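Local coordinates for neurotrypsin (PDB 6H8M), which is a secreted serine protease whose proteolytic action may contribute to neuronal reorganisation associated with learning and memory, represented here by its third scavenger receptor cysteine-rich (SRCR) domain, at residues M70-C75 against V86-G91; G28-D33 against E99-I104; K38-I43 against A53-M58. All coordinates share one frame; numbering follows the deposited sequence.

Contact 1: M70-C75 against V86-G91; sequences MDNVKC and VKQDIG
Lys74 and Val86 form the antiparallel hydrogen-bonded pair of a beta hairpin, strand 68-74 with strand 86-87, at one edge of the mixed five-stranded sheet of this SRCR domain. Lys74 N gives Val86 O a nearly straight bond (2.8 Å, 169° at the hydrogen), and Val86 N returns one to Lys74 O at 3.0 Å. This is the compact end. On the face that carries both side chains, Val86 CG2 rests against Lys74 CB at 3.6 Å. Lys74 CG stands anti to the backbone N (chi1 -168°) and the chain stays extended beyond it, offering a run of methylenes that the Gln88 side chain crosses obliquely. Gln88 OE1 sits 3.2 Å from Lys74 CB, and Gln88 NE2 is 3.3 Å from Lys74 CD, so the amide lies against the lysine chain while the exposed ammonium end leads away from the hairpin. An alanine in place of Gln88 would keep CB near Asn72 but would probably leave the middle of the Lys74 chain without its cover and freer to swing.

Past this pair the strands slacken. Gln88 N still reaches Asn72 O at 3.1 Å, but the bond is bent to 122° and weak. Cys75 is joined to Cys85 by a disulfide at the tight end. At the other end Asn72 ND2 comes within 3.3 Å of Ile90 O at too poor an angle to bond, and its hydrogen bond goes to Asp33 OD2 instead.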
loop_
_atom_site.group_PDB
_atom_site.type_symbol
_atom_site.label_atom_id
_atom_site.label_comp_id
_atom_site.label_asym_id
_atom_site.label_seq_id
_atom_site.Cartn_x
_atom_site.Cartn_y
_atom_site.Cartn_z
ATOM N N MET A 70 1.089 -8.906 1.783
ATOM C CA MET A 70 2.464 -8.647 1.370
ATOM C C MET A 70 3.169 -7.968 2.547
ATOM O O MET A 70 2.545 -7.156 3.266
ATOM C CB MET A 70 2.544 -7.765 0.109
ATOM C CG MET A 70 1.579 -8.172 -0.979
ATOM S SD MET A 70 1.430 -6.972 -2.364
ATOM C CE MET A 70 0.631 -8.004 -3.586
ATOM N N ASP A 71 4.436 -8.329 2.716
ATOM C CA ASP A 71 5.268 -8.120 3.928
ATOM C C ASP A 71 6.415 -7.166 3.626
ATOM O O ASP A 71 6.709 -6.283 4.476
ATOM C CB ASP A 71 5.938 -9.408 4.425
ATOM C CG ASP A 71 5.032 -10.369 5.174
ATOM O OD1 ASP A 71 4.403 -9.924 6.178
ATOM O OD2 ASP A 71 4.948 -11.551 4.733
ATOM N N ASN A 72 7.037 -7.305 2.448
ATOM C CA ASN A 72 8.185 -6.491 2.117
ATOM C C ASN A 72 8.275 -6.300 0.617
ATOM O O ASN A 72 9.007 -7.001 -0.061
ATOM C CB ASN A 72 9.512 -7.121 2.567
ATOM C CG ASN A 72 10.157 -6.338 3.689
ATOM O OD1 ASN A 72 10.919 -5.402 3.441
ATOM N ND2 ASN A 72 9.847 -6.714 4.916
ATOM N N VAL A 73 7.600 -5.270 0.144
ATOM C CA VAL A 73 7.566 -4.938 -1.253
ATOM C C VAL A 73 8.774 -4.039 -1.514
ATOM O O VAL A 73 8.994 -3.165 -0.673
ATOM C CB VAL A 73 6.239 -4.202 -1.549
ATOM C CG1 VAL A 73 6.108 -3.820 -3.006
ATOM C CG2 VAL A 73 5.029 -5.006 -1.102
ATOM N N LYS A 74 9.523 -4.274 -2.605
ATOM C CA LYS A 74 10.583 -3.381 -3.089
ATOM C C LYS A 74 10.104 -2.714 -4.379
ATOM O O LYS A 74 9.734 -3.377 -5.300
ATOM C CB LYS A 74 11.898 -4.119 -3.362
ATOM C CG LYS A 74 13.109 -3.212 -3.580
ATOM C CD LYS A 74 14.455 -3.948 -3.583
ATOM C CE LYS A 74 15.601 -3.056 -3.995
ATOM N NZ LYS A 74 16.920 -3.621 -3.608
ATOM N N CYS A 75 10.016 -1.387 -4.375
ATOM C CA CYS A 75 9.562 -0.581 -5.522
ATOM C C CYS A 75 10.729 0.383 -5.830
ATOM O O CYS A 75 11.333 0.948 -4.899
ATOM C CB CYS A 75 8.276 0.211 -5.194
ATOM S SG CYS A 75 6.724 -0.780 -5.093
ATOM N N VAL A 86 8.805 -5.821 -6.766
ATOM C CA VAL A 86 9.406 -7.151 -6.519
ATOM C C VAL A 86 9.230 -7.480 -5.037
ATOM O O VAL A 86 9.345 -6.603 -4.199
ATOM C CB VAL A 86 10.874 -7.243 -6.995
ATOM C CG1 VAL A 86 10.959 -7.075 -8.506
ATOM C CG2 VAL A 86 11.809 -6.255 -6.312
ATOM N N LYS A 87 8.884 -8.737 -4.734
ATOM C CA LYS A 87 8.763 -9.216 -3.347
ATOM C C LYS A 87 10.171 -9.477 -2.811
ATOM O O LYS A 87 11.109 -9.615 -3.592
ATOM C CB LYS A 87 7.828 -10.430 -3.302
ATOM C CG LYS A 87 6.410 -10.121 -3.782
ATOM C CD LYS A 87 5.802 -11.139 -4.752
ATOM C CE LYS A 87 4.473 -10.677 -5.328
ATOM N NZ LYS A 87 3.732 -11.786 -5.983
ATOM N N GLN A 88 10.313 -9.447 -1.483
ATOM C CA GLN A 88 11.589 -9.683 -0.788
ATOM C C GLN A 88 11.348 -10.625 0.394
ATOM O O GLN A 88 10.375 -10.447 1.132
ATOM C CB GLN A 88 12.195 -8.374 -0.262
ATOM C CG GLN A 88 13.177 -7.710 -1.220
ATOM C CD GLN A 88 13.438 -6.271 -0.841
ATOM O OE1 GLN A 88 12.522 -5.516 -0.512
ATOM N NE2 GLN A 88 14.701 -5.877 -0.873
ATOM N N ASP A 89 12.242 -11.612 0.566
ATOM C CA ASP A 89 12.356 -12.402 1.803
ATOM C C ASP A 89 13.381 -11.723 2.724
ATOM O O ASP A 89 14.503 -12.204 2.899
ATOM C CB ASP A 89 12.704 -13.867 1.519
ATOM C CG ASP A 89 11.493 -14.704 1.149
ATOM O OD1 ASP A 89 10.517 -14.683 1.932
ATOM O OD2 ASP A 89 11.528 -15.355 0.080
ATOM N N ILE A 90 12.963 -10.582 3.289
ATOM C CA ILE A 90 13.721 -9.784 4.276
ATOM C C ILE A 90 12.892 -9.751 5.574
ATOM O O ILE A 90 12.245 -8.753 5.891
ATOM C CB ILE A 90 14.044 -8.367 3.726
ATOM C CG1 ILE A 90 14.923 -8.416 2.471
ATOM C CG2 ILE A 90 14.666 -7.475 4.798
ATOM C CD1 ILE A 90 15.033 -7.101 1.746
ATOM N N GLY A 91 12.896 -10.872 6.306
ATOM C CA GLY A 91 12.228 -11.000 7.601
ATOM C C GLY A 91 11.570 -12.362 7.760
ATOM O O GLY A 91 11.379 -13.080 6.768
#

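Contact 2: G28-D33 against E99-I104; sequences GTICDD and EDAGVI
Ile30 and Ala101 meet where strand 26-30 runs out and the chain leads into strand 102-105, a single backbone bridge (Cys31 with Asp100) that ties together the two sheets of the SRCR fold. Ala101 N bonds to Ile30 O at 2.8 Å, and Ala101 CB packs 3.3 Å from the same oxygen. A water bonded to Ile30 N (3.0 Å) and Ala101 O (2.8 Å) adds a second link beside it. On one flank Thr29 OG1 donates to Asp100 OD1 at 2.8 Å, arriving from above the carboxylate plane, 50° out of it. The other flank is weaker: Asp32 N makes a bent bond to Glu99 O, and the Asp32 carboxyl carbon, CG, turned between the backbone N and carbonyl carbon (chi1 70°), sits 3.0 Å from that oxygen.

The next shell fixes these groups. Gly64 N and His97 ND1 hold Asp100 OD2, Met58 N holds Asp32 OD2, and Arg96 N donates to Glu99 OE1; Cys31 is bound by a disulfide to Cys95. The amides that grip Asp32 and Glu99 probably offset the repulsion between their carboxylates, whose planes stand 89° apart with Asp32 OD1 4.5 Å from Glu99 OE2.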
loop_
_atom_site.group_PDB
_atom_site.type_symbol
_atom_site.label_atom_id
_atom_site.label_comp_id
_atom_site.label_asym_id
_atom_site.label_seq_id
_atom_site.Cartn_x
_atom_site.Cartn_y
_atom_site.Cartn_z
ATOM N N GLY A 28 -7.012 -8.006 1.514
ATOM C CA GLY A 28 -6.097 -7.970 2.658
ATOM C C GLY A 28 -5.151 -6.805 2.563
ATOM O O GLY A 28 -5.215 -6.012 1.602
ATOM N N THR A 29 -4.281 -6.668 3.533
ATOM C CA THR A 29 -3.492 -5.434 3.672
ATOM C C THR A 29 -2.046 -5.694 3.284
ATOM O O THR A 29 -1.680 -6.780 2.911
ATOM C CB THR A 29 -3.624 -4.903 5.108
ATOM O OG1 THR A 29 -3.255 -5.928 6.038
ATOM C CG2 THR A 29 -5.080 -4.630 5.407
ATOM N N ILE A 30 -1.256 -4.622 3.405
ATOM C CA ILE A 30 0.160 -4.624 3.132
ATOM C C ILE A 30 0.897 -4.089 4.356
ATOM O O ILE A 30 0.557 -3.022 4.907
ATOM C CB ILE A 30 0.454 -3.735 1.921
ATOM C CG1 ILE A 30 -0.350 -4.166 0.707
ATOM C CG2 ILE A 30 1.936 -3.656 1.643
ATOM C CD1 ILE A 30 0.012 -3.350 -0.538
ATOM N N CYS A 31 1.918 -4.809 4.808
ATOM C CA CYS A 31 2.766 -4.401 5.942
ATOM C C CYS A 31 3.612 -3.158 5.569
ATOM O O CYS A 31 4.119 -3.070 4.473
ATOM C CB CYS A 31 3.688 -5.537 6.359
ATOM S SG CYS A 31 4.613 -5.160 7.862
ATOM N N ASP A 32 3.824 -2.253 6.529
ATOM C CA ASP A 32 4.519 -0.992 6.260
ATOM C C ASP A 32 6.034 -1.137 6.348
ATOM O O ASP A 32 6.719 -0.135 6.237
ATOM C CB ASP A 32 4.013 0.131 7.175
ATOM C CG ASP A 32 4.417 -0.056 8.641
ATOM O OD1 ASP A 32 5.073 -1.078 8.955
ATOM O OD2 ASP A 32 4.017 0.766 9.476
ATOM N N ASP A 33 6.572 -2.359 6.598
ATOM C CA ASP A 33 7.990 -2.551 6.735
ATOM C C ASP A 33 8.612 -2.190 5.380
ATOM O O ASP A 33 8.276 -2.796 4.327
ATOM C CB ASP A 33 8.295 -4.007 7.100
ATOM C CG ASP A 33 9.725 -4.084 7.602
ATOM O OD1 ASP A 33 10.040 -3.376 8.590
ATOM O OD2 ASP A 33 10.518 -4.682 6.900
ATOM N N GLU A 99 0.546 -2.357 11.699
ATOM C CA GLU A 99 1.593 -1.901 10.764
ATOM C C GLU A 99 1.059 -1.772 9.329
ATOM O O GLU A 99 1.841 -1.590 8.374
ATOM C CB GLU A 99 2.769 -2.901 10.793
ATOM C CG GLU A 99 3.460 -2.995 12.153
ATOM C CD GLU A 99 4.262 -4.281 12.315
ATOM O OE1 GLU A 99 3.657 -5.332 12.520
ATOM O OE2 GLU A 99 5.492 -4.225 12.186
ATOM N N ASP A 100 -0.263 -1.769 9.161
ATOM C CA ASP A 100 -0.863 -1.689 7.823
ATOM C C ASP A 100 -0.461 -0.394 7.125
ATOM O O ASP A 100 -0.466 0.707 7.747
ATOM C CB ASP A 100 -2.383 -1.803 7.868
ATOM C CG ASP A 100 -2.876 -3.245 8.087
ATOM O OD1 ASP A 100 -2.075 -4.212 7.914
ATOM O OD2 ASP A 100 -4.074 -3.393 8.384
ATOM N N ALA A 101 -0.137 -0.496 5.832
ATOM C CA ALA A 101 0.351 0.626 5.038
ATOM C C ALA A 101 -0.814 1.393 4.411
ATOM O O ALA A 101 -1.862 0.792 4.097
ATOM C CB ALA A 101 1.242 0.035 3.943
ATOM N N GLY A 102 -0.519 2.640 4.088
ATOM C CA GLY A 102 -1.468 3.554 3.501
ATOM C C GLY A 102 -0.802 4.541 2.595
ATOM O O GLY A 102 0.433 4.606 2.582
ATOM N N VAL A 103 -1.590 5.418 1.936
ATOM C CA VAL A 103 -1.113 6.400 1.025
ATOM C C VAL A 103 -2.003 7.655 1.081
ATOM O O VAL A 103 -3.175 7.518 1.435
ATOM C CB VAL A 103 -1.079 5.895 -0.425
ATOM C CG1 VAL A 103 -0.237 4.621 -0.536
ATOM C CG2 VAL A 103 -2.456 5.647 -0.982
ATOM N N ILE A 104 -1.439 8.775 0.606
ATOM C CA ILE A 104 -2.141 9.913 0.113
ATOM C C ILE A 104 -1.716 10.193 -1.311
ATOM O O ILE A 104 -0.567 10.493 -1.534
ATOM C CB ILE A 104 -1.897 11.138 0.986
ATOM C CG1 ILE A 104 -2.315 10.873 2.416
ATOM C CG2 ILE A 104 -2.649 12.352 0.399
ATOM C CD1 ILE A 104 -1.867 11.938 3.327
HETATM O O HOH W 1 -2.451 -1.995 4.125
#

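Contact 3: K38-I43 against A53-M58; sequences KHAAVI and ARARTM
Ala40, on the helix 37-46 of the SRCR fold, packs against Ala53 and its neighbours on strand 53-56, one half of a two-stranded antiparallel sheet with strand 102-105. The two short axes pass 6.3 Å apart, their N-to-C directions at 117°, a short separation consistent with the small side chains, all alanine, that meet there. Ala40 CB faces the strand and lies on its backbone: it meets Arg54 C at 3.6 Å and Ala55 N at the same 3.6 Å, so the methyl sits over a peptide group. On one side of that spot it touches Ala53 CB at 3.9 Å; Ala55 CB is more remote at 4.5 Å. The fit is reciprocal, since Ala53 CB presses on the helix backbone, 3.6 Å from Ala40 C and 3.7 Å from Ala41 N.

No hydrogen bond passes between the segments themselves. The strand is tethered to the start of the helix by Ala55 N, which bonds to Asp37 OD1, and Val103 of strand 102-105 also touches Ala40. Arg54 points away from the helix. Arg56 NH1 bonds to Ala55 O at 3.0 Å while the guanidinium makes a cation-pi contact with Tyr60. Across the helix, His39 has both ring nitrogens occupied, ND1 by Thr36 N and NE2 by Val73 O, a pairing that would suit a neutral ring.

Methyls set against backbone and against each other make up the direct contact: it depends on close fit and not on charge, and the strand's bond to the helix start runs from Ala55 N to Asp37, beside the methyl contact.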
loop_
_atom_site.group_PDB
_atom_site.type_symbol
_atom_site.label_atom_id
_atom_site.label_comp_id
_atom_site.label_asym_id
_atom_site.label_seq_id
_atom_site.Cartn_x
_atom_site.Cartn_y
_atom_site.Cartn_z
ATOM N N LYS A 38 8.040 5.976 -2.534
ATOM C CA LYS A 38 8.139 5.222 -3.811
ATOM C C LYS A 38 6.968 4.230 -3.891
ATOM O O LYS A 38 6.338 4.178 -4.956
ATOM C CB LYS A 38 9.488 4.503 -3.879
ATOM C CG LYS A 38 10.710 5.408 -3.806
ATOM C CD LYS A 38 12.017 4.659 -3.961
ATOM C CE LYS A 38 13.216 5.569 -4.131
ATOM N NZ LYS A 38 13.622 6.195 -2.851
ATOM N N HIS A 39 6.662 3.502 -2.807
ATOM C CA HIS A 39 5.505 2.633 -2.819
ATOM C C HIS A 39 4.220 3.401 -3.057
ATOM O O HIS A 39 3.330 2.960 -3.829
ATOM C CB HIS A 39 5.456 1.806 -1.523
ATOM C CG HIS A 39 6.699 1.018 -1.294
ATOM N ND1 HIS A 39 7.854 1.577 -0.773
ATOM C CD2 HIS A 39 6.965 -0.285 -1.498
ATOM C CE1 HIS A 39 8.838 0.676 -0.781
ATOM N NE2 HIS A 39 8.309 -0.502 -1.182
ATOM N N ALA A 40 4.064 4.532 -2.378
ATOM C CA ALA A 40 2.906 5.336 -2.520
ATOM C C ALA A 40 2.735 5.838 -3.948
ATOM O O ALA A 40 1.566 5.774 -4.468
ATOM C CB ALA A 40 2.926 6.521 -1.583
ATOM N N ALA A 41 3.844 6.178 -4.611
ATOM C CA ALA A 41 3.799 6.640 -6.015
ATOM C C ALA A 41 3.212 5.527 -6.892
ATOM O O ALA A 41 2.350 5.801 -7.778
ATOM C CB ALA A 41 5.174 7.115 -6.516
ATOM N N VAL A 42 3.603 4.273 -6.638
ATOM C CA VAL A 42 3.212 3.199 -7.453
ATOM C C VAL A 42 1.711 2.889 -7.242
ATOM O O VAL A 42 0.954 2.720 -8.181
ATOM C CB VAL A 42 4.061 1.942 -7.217
ATOM C CG1 VAL A 42 3.473 0.715 -7.935
ATOM C CG2 VAL A 42 5.500 2.171 -7.652
ATOM N N ILE A 43 1.284 2.845 -5.990
ATOM C CA ILE A 43 -0.148 2.634 -5.733
ATOM C C ILE A 43 -0.990 3.716 -6.385
ATOM O O ILE A 43 -2.024 3.412 -7.056
ATOM C CB ILE A 43 -0.372 2.604 -4.207
ATOM C CG1 ILE A 43 0.324 1.418 -3.553
ATOM C CG2 ILE A 43 -1.879 2.633 -3.910
ATOM C CD1 ILE A 43 -0.150 0.081 -4.025
ATOM N N ALA A 53 2.798 11.695 -4.385
ATOM C CA ALA A 53 2.103 10.755 -3.404
ATOM C C ALA A 53 2.936 10.692 -2.148
ATOM O O ALA A 53 4.182 10.882 -2.213
ATOM C CB ALA A 53 2.030 9.393 -4.012
ATOM N N ARG A 54 2.291 10.405 -1.019
ATOM C CA ARG A 54 3.042 10.270 0.252
ATOM C C ARG A 54 2.595 9.003 0.987
ATOM O O ARG A 54 1.383 8.746 1.039
ATOM C CB ARG A 54 2.841 11.510 1.126
ATOM C CG ARG A 54 3.686 12.699 0.698
ATOM C CD ARG A 54 3.858 13.696 1.825
ATOM N NE ARG A 54 4.631 14.856 1.415
ATOM C CZ ARG A 54 4.876 15.902 2.193
ATOM N NH1 ARG A 54 4.455 15.904 3.444
ATOM N NH2 ARG A 54 5.539 16.940 1.716
ATOM N N ALA A 55 3.550 8.241 1.520
ATOM C CA ALA A 55 3.202 7.076 2.345
ATOM C C ALA A 55 2.578 7.510 3.688
ATOM O O ALA A 55 3.002 8.529 4.309
ATOM C CB ALA A 55 4.439 6.267 2.620
ATOM N N ARG A 56 1.668 6.660 4.229
ATOM C CA ARG A 56 1.299 6.779 5.619
ATOM C C ARG A 56 1.396 5.400 6.243
ATOM O O ARG A 56 0.946 4.440 5.630
ATOM C CB ARG A 56 -0.145 7.250 5.681
ATOM C CG ARG A 56 -0.391 8.717 5.306
ATOM C CD ARG A 56 0.107 9.638 6.413
ATOM N NE ARG A 56 0.045 11.076 6.117
ATOM C CZ ARG A 56 1.058 11.827 5.701
ATOM N NH1 ARG A 56 2.201 11.285 5.305
ATOM N NH2 ARG A 56 0.897 13.134 5.646
ATOM N N THR A 57 2.069 5.297 7.393
ATOM C CA THR A 57 2.481 3.968 7.943
ATOM C C THR A 57 1.728 3.748 9.248
ATOM O O THR A 57 1.044 4.632 9.781
ATOM C CB THR A 57 4.004 3.908 8.049
ATOM O OG1 THR A 57 4.390 5.065 8.783
ATOM C CG2 THR A 57 4.636 3.854 6.682
ATOM N N MET A 58 1.969 2.595 9.853
ATOM C CA MET A 58 1.496 2.243 11.175
ATOM C C MET A 58 -0.023 2.475 11.299
ATOM O O MET A 58 -0.489 3.028 12.314
ATOM C CB MET A 58 2.236 3.036 12.254
ATOM C CG MET A 58 3.664 2.689 12.358
ATOM S SD MET A 58 3.874 0.852 12.832
ATOM C CE MET A 58 3.631 0.888 14.598
#

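Overall arrangement
All three contacts lie within one SRCR domain. Along the chain contact 2 encloses the other two, its segments 28-33 and 99-104 closing a loop inside which contact 3 comes first and contact 1 follows. The centres of contacts 2 and 3 are about 9 Å apart, those of 1 and 2 about 12 Å, and those of 1 and 3 about 15 Å. Contacts 1 and 2 share the five-stranded sheet, where strands 26-30 and 68-74 are neighbours; contacts 2 and 3 share the small sheet of strands 53-56 and 102-105. Contact 2 therefore sits between, and His39 reaches from the helix of contact 3 to contact 1, knitting sheets and helix into one compact unit.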